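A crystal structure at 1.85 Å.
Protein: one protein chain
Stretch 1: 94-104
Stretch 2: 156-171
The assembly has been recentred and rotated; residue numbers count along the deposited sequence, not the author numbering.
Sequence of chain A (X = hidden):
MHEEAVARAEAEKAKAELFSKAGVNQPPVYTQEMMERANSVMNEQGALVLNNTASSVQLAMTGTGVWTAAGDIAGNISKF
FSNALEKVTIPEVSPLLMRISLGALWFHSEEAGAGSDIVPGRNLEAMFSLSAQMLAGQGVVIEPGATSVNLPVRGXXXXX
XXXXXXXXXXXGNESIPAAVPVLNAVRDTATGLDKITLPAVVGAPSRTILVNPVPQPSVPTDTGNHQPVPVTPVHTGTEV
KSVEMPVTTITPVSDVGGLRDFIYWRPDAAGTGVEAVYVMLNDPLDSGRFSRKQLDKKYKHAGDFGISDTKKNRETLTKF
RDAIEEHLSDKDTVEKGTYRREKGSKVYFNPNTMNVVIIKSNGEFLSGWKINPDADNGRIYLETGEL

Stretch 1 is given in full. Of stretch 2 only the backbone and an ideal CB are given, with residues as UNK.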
# COMPACT_ATOMS: atom_id res chain seq x y z
N SER A 94 -31.84 7.93 5.37
CA SER A 94 -31.27 6.97 6.30
C SER A 94 -29.87 7.39 6.71
O SER A 94 -28.97 7.43 5.87
CB SER A 94 -31.25 5.56 5.69
OG SER A 94 -30.48 4.67 6.47
N PRO A 95 -29.68 7.70 8.00
CA PRO A 95 -28.39 8.29 8.42
C PRO A 95 -27.20 7.35 8.24
O PRO A 95 -26.11 7.81 7.89
CB PRO A 95 -28.63 8.65 9.89
CG PRO A 95 -29.72 7.73 10.33
CD PRO A 95 -30.60 7.51 9.13
N LEU A 96 -27.38 6.05 8.47
CA LEU A 96 -26.31 5.10 8.21
C LEU A 96 -26.20 4.89 6.70
O LEU A 96 -27.10 4.32 6.08
CB LEU A 96 -26.56 3.78 8.92
CG LEU A 96 -25.49 2.69 8.70
CD1 LEU A 96 -24.10 3.21 9.07
CD2 LEU A 96 -25.83 1.43 9.48
N LEU A 97 -25.11 5.37 6.11
CA LEU A 97 -24.90 5.23 4.68
C LEU A 97 -24.31 3.88 4.31
O LEU A 97 -24.65 3.33 3.25
CB LEU A 97 -23.96 6.33 4.17
CG LEU A 97 -24.51 7.74 4.26
CD1 LEU A 97 -23.38 8.72 4.07
CD2 LEU A 97 -25.57 7.92 3.20
N MET A 98 -23.43 3.35 5.14
CA MET A 98 -22.67 2.17 4.77
C MET A 98 -21.99 1.61 6.01
O MET A 98 -21.51 2.36 6.85
CB MET A 98 -21.63 2.51 3.70
CG MET A 98 -20.85 1.35 3.18
SD MET A 98 -19.95 1.88 1.72
CE MET A 98 -21.30 2.03 0.56
N ARG A 99 -21.98 0.29 6.10
CA ARG A 99 -21.23 -0.42 7.13
C ARG A 99 -20.22 -1.31 6.43
O ARG A 99 -20.59 -2.08 5.53
CB ARG A 99 -22.15 -1.25 8.03
CG ARG A 99 -21.41 -2.19 8.99
CD ARG A 99 -22.33 -2.62 10.10
NE ARG A 99 -23.08 -1.52 10.65
CZ ARG A 99 -23.89 -1.58 11.68
NH1 ARG A 99 -24.07 -2.71 12.32
NH2 ARG A 99 -24.54 -0.49 12.10
N ILE A 100 -18.97 -1.22 6.85
CA ILE A 100 -17.86 -1.90 6.20
C ILE A 100 -17.18 -2.75 7.25
O ILE A 100 -16.63 -2.22 8.22
CB ILE A 100 -16.87 -0.91 5.58
CG1 ILE A 100 -17.55 -0.09 4.48
CG2 ILE A 100 -15.66 -1.65 5.06
CD1 ILE A 100 -16.95 1.28 4.30
N SER A 101 -17.23 -4.07 7.08
CA SER A 101 -16.43 -4.94 7.92
C SER A 101 -14.97 -4.77 7.57
O SER A 101 -14.61 -4.64 6.40
CB SER A 101 -16.84 -6.40 7.76
OG SER A 101 -15.96 -7.24 8.48
N LEU A 102 -14.11 -4.77 8.59
CA LEU A 102 -12.67 -4.74 8.38
C LEU A 102 -12.00 -6.07 8.69
O LEU A 102 -10.78 -6.19 8.51
CB LEU A 102 -12.05 -3.63 9.23
CG LEU A 102 -12.67 -2.28 8.90
CD1 LEU A 102 -12.27 -1.21 9.90
CD2 LEU A 102 -12.27 -1.91 7.48
N GLY A 103 -12.77 -7.06 9.12
CA GLY A 103 -12.23 -8.31 9.62
C GLY A 103 -12.69 -8.60 11.04
O GLY A 103 -13.19 -7.73 11.75
N ALA A 104 -12.50 -9.85 11.44
CA ALA A 104 -12.86 -10.28 12.78
C ALA A 104 -12.01 -9.55 13.82
O ALA A 104 -10.87 -9.92 14.04
CB ALA A 104 -12.70 -11.78 12.93
N UNK A 156 -17.43 5.95 12.34
CA UNK A 156 -17.40 5.41 13.69
C UNK A 156 -17.05 3.93 13.61
O UNK A 156 -17.63 3.20 12.80
CB UNK A 156 -18.74 5.62 14.40
N UNK A 157 -16.09 3.49 14.43
CA UNK A 157 -15.74 2.08 14.52
C UNK A 157 -16.64 1.39 15.54
O UNK A 157 -16.86 1.92 16.64
CB UNK A 157 -14.27 1.91 14.90
N UNK A 158 -17.16 0.22 15.18
CA UNK A 158 -18.11 -0.50 16.01
C UNK A 158 -17.72 -1.97 16.04
O UNK A 158 -16.81 -2.41 15.33
CB UNK A 158 -19.54 -0.32 15.49
N UNK A 159 -18.42 -2.72 16.89
CA UNK A 159 -18.29 -4.17 16.96
C UNK A 159 -19.63 -4.71 16.50
O UNK A 159 -20.65 -4.50 17.17
CB UNK A 159 -17.92 -4.66 18.36
N UNK A 160 -19.65 -5.40 15.36
CA UNK A 160 -20.88 -5.98 14.84
C UNK A 160 -20.64 -7.47 14.61
O UNK A 160 -19.96 -7.84 13.64
CB UNK A 160 -21.32 -5.28 13.55
N UNK A 161 -21.17 -8.29 15.51
CA UNK A 161 -21.17 -9.75 15.42
C UNK A 161 -19.77 -10.28 15.08
O UNK A 161 -19.51 -10.81 13.99
CB UNK A 161 -22.18 -10.22 14.37
N UNK A 162 -18.88 -10.13 16.06
CA UNK A 162 -17.51 -10.57 15.94
C UNK A 162 -16.60 -9.66 15.14
O UNK A 162 -15.37 -9.73 15.30
CB UNK A 162 -17.49 -11.96 15.31
N UNK A 163 -17.15 -8.79 14.29
CA UNK A 163 -16.37 -8.02 13.34
C UNK A 163 -16.07 -6.62 13.85
O UNK A 163 -16.92 -5.97 14.45
CB UNK A 163 -17.11 -7.94 12.00
N UNK A 164 -14.86 -6.16 13.55
CA UNK A 164 -14.59 -4.73 13.57
C UNK A 164 -15.17 -4.13 12.30
O UNK A 164 -14.84 -4.56 11.19
CB UNK A 164 -13.09 -4.44 13.69
N UNK A 165 -16.04 -3.14 12.45
CA UNK A 165 -16.72 -2.54 11.32
C UNK A 165 -16.66 -1.02 11.41
O UNK A 165 -16.51 -0.45 12.49
CB UNK A 165 -18.17 -3.02 11.25
N UNK A 166 -16.78 -0.37 10.25
CA UNK A 166 -16.83 1.08 10.14
C UNK A 166 -18.22 1.48 9.68
O UNK A 166 -18.67 1.06 8.61
CB UNK A 166 -15.76 1.60 9.18
N UNK A 167 -18.90 2.28 10.49
CA UNK A 167 -20.19 2.84 10.11
C UNK A 167 -19.96 4.21 9.51
O UNK A 167 -19.36 5.07 10.17
CB UNK A 167 -21.14 2.92 11.31
N UNK A 168 -20.40 4.41 8.27
CA UNK A 168 -20.32 5.70 7.62
C UNK A 168 -21.68 6.37 7.75
O UNK A 168 -22.71 5.82 7.32
CB UNK A 168 -19.90 5.56 6.16
N UNK A 169 -21.69 7.55 8.37
CA UNK A 169 -22.90 8.24 8.76
C UNK A 169 -23.01 9.55 8.00
O UNK A 169 -22.06 10.35 7.97
CB UNK A 169 -22.92 8.48 10.27
N UNK A 170 -24.19 9.75 7.41
CA UNK A 170 -24.56 11.01 6.77
C UNK A 170 -24.66 12.12 7.83
O UNK A 170 -25.33 11.95 8.86
CB UNK A 170 -25.88 10.86 6.01
N UNK A 171 -24.01 13.25 7.59
CA UNK A 171 -24.07 14.36 8.51
C UNK A 171 -25.14 15.35 7.99
O UNK A 171 -25.52 15.30 6.87
CB UNK A 171 -22.70 15.03 8.65

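Stretch 2 is a hairpin, and its second strand, 163-170, runs antiparallel to strand 96-103 (154° between directions). From 164 to 169 successive side chains take opposite faces, the one bearing Met98 and Ile100 and the one bearing Arg99 and Ser101.

At 156 and 159 the ideal CB finds nothing of stretch 1 within 5.5 Å, so many residues would fit; they are Gln156 and Asn159. Position 157 is equally unconstrained at CB, although a long apolar chain could reach Leu102. It is Leu157, whose CD2 lies 3.8 Å from Leu102 CD1. The CB of 158 points toward stretch 1, where the Arg99 guanidinium offers a flat surface; an aliphatic or aromatic group would suit. Ile158 places CD1 over one face, 3.4 Å from Arg99 CZ.

At 160 the ideal CB is 4.0 Å from Arg99 NH1, favouring something small or polar. Ser160 sets OG near the guanidinium plane. Positions 161 and 162 are the middle of a type I' turn, both with positive phi (48° and 79°), where Asn and Gly are classic choices; they are Asn161 and Gly162.

The CB of 163 is 3.8 Å from Ser101 OG, so a polar chain is indicated. Gln163 accepts a hydrogen bond from that hydroxyl, OG to OE1 being 2.6 Å. At 164, CB lies 4.6 Å from Leu102 CB, suiting an aliphatic group: Leu164 brings CG to 4.3 Å from Leu102 CD1.

The CB of 165 is 4.0 Å from Arg99 CG, so a small residue would sit comfortably, though none is required. It is Ala165. At 166, CB lies 4.5 Å from Leu102 CD1, on the Ile100 face, so a branched aliphatic is plausible; Leu166 pairs with Ile100 through N to O (2.8 Å) and O to N (2.9 Å).

The CB of 167 is 4.9 Å from Arg99 NH2, so an acid is attractive, though a neutral acceptor is possible. Asp167 forms a salt bridge, OD1 to Arg99 NE 2.6 Å; its 121° angle makes the hydrogen bond weak.

At 168, CB is 4.6 Å from Leu97 CB, on the Met98 and Ile100 face; leucine, isoleucine or methionine would suit. Leu168 puts CD1 4.0 Å from Ile100 CD1, and at the bulge its O accepts from Leu97 N (2.7 Å) and weakly from Met98 N (3.4 Å). Position 169 returns to Leu96, again apolar: Leu169 CD2 meets Leu96 CD1 at 3.8 Å.

The CB of 170 is 3.8 Å from Leu97 CD1, inviting an aliphatic base. Lys170 supplies one, and its end leads away. At 171 CB points away, leaving the choice open: Thr171.

Stretch 2, residues 156-171: QLINSNGQLALDLLKT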
# COMPACT_ATOMS: atom_id res chain seq x y z
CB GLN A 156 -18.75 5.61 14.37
CG GLN A 156 -19.05 4.60 15.44
CD GLN A 156 -20.17 5.04 16.33
OE1 GLN A 156 -21.34 4.93 15.99
NE2 GLN A 156 -19.80 5.57 17.49
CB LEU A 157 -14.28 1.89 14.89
CG LEU A 157 -13.27 2.11 13.77
CD1 LEU A 157 -11.86 2.01 14.32
CD2 LEU A 157 -13.47 1.09 12.66
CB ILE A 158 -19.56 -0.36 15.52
CG1 ILE A 158 -19.73 -1.06 14.17
CG2 ILE A 158 -19.96 1.08 15.42
CD1 ILE A 158 -21.15 -1.11 13.69
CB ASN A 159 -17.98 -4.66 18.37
CG ASN A 159 -16.61 -4.24 18.86
OD1 ASN A 159 -16.30 -4.42 20.03
ND2 ASN A 159 -15.79 -3.69 17.97
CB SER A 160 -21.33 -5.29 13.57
OG SER A 160 -22.58 -5.82 13.14
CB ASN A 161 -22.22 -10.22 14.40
CG ASN A 161 -23.03 -11.39 14.93
OD1 ASN A 161 -23.78 -11.25 15.90
ND2 ASN A 161 -22.91 -12.54 14.28
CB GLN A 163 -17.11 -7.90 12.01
CG GLN A 163 -17.81 -9.15 11.58
CD GLN A 163 -17.14 -9.82 10.44
OE1 GLN A 163 -16.11 -9.35 9.94
NE2 GLN A 163 -17.69 -10.93 9.98
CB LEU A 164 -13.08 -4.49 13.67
CG LEU A 164 -12.66 -3.02 13.77
CD1 LEU A 164 -13.36 -2.32 14.92
CD2 LEU A 164 -11.14 -2.92 13.90
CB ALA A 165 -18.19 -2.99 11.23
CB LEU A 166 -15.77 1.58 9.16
CG LEU A 166 -15.66 3.09 8.94
CD1 LEU A 166 -15.26 3.79 10.22
CD2 LEU A 166 -14.66 3.36 7.84
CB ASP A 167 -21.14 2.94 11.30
CG ASP A 167 -21.84 1.64 11.60
OD1 ASP A 167 -21.64 0.68 10.82
OD2 ASP A 167 -22.58 1.58 12.60
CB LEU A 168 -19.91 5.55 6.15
CG LEU A 168 -18.50 4.98 5.94
CD1 LEU A 168 -18.08 5.07 4.49
CD2 LEU A 168 -17.47 5.66 6.84
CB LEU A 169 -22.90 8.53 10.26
CG LEU A 169 -22.72 7.29 11.12
CD1 LEU A 169 -22.38 7.70 12.54
CD2 LEU A 169 -23.98 6.45 11.08
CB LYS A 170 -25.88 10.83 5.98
CG LYS A 170 -26.39 12.06 5.18
CD LYS A 170 -25.31 13.03 4.67
CE LYS A 170 -25.91 14.25 4.37
NZ LYS A 170 -24.93 15.32 4.80
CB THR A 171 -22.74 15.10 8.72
OG1 THR A 171 -22.40 15.81 7.56
CG2 THR A 171 -21.62 14.20 9.08
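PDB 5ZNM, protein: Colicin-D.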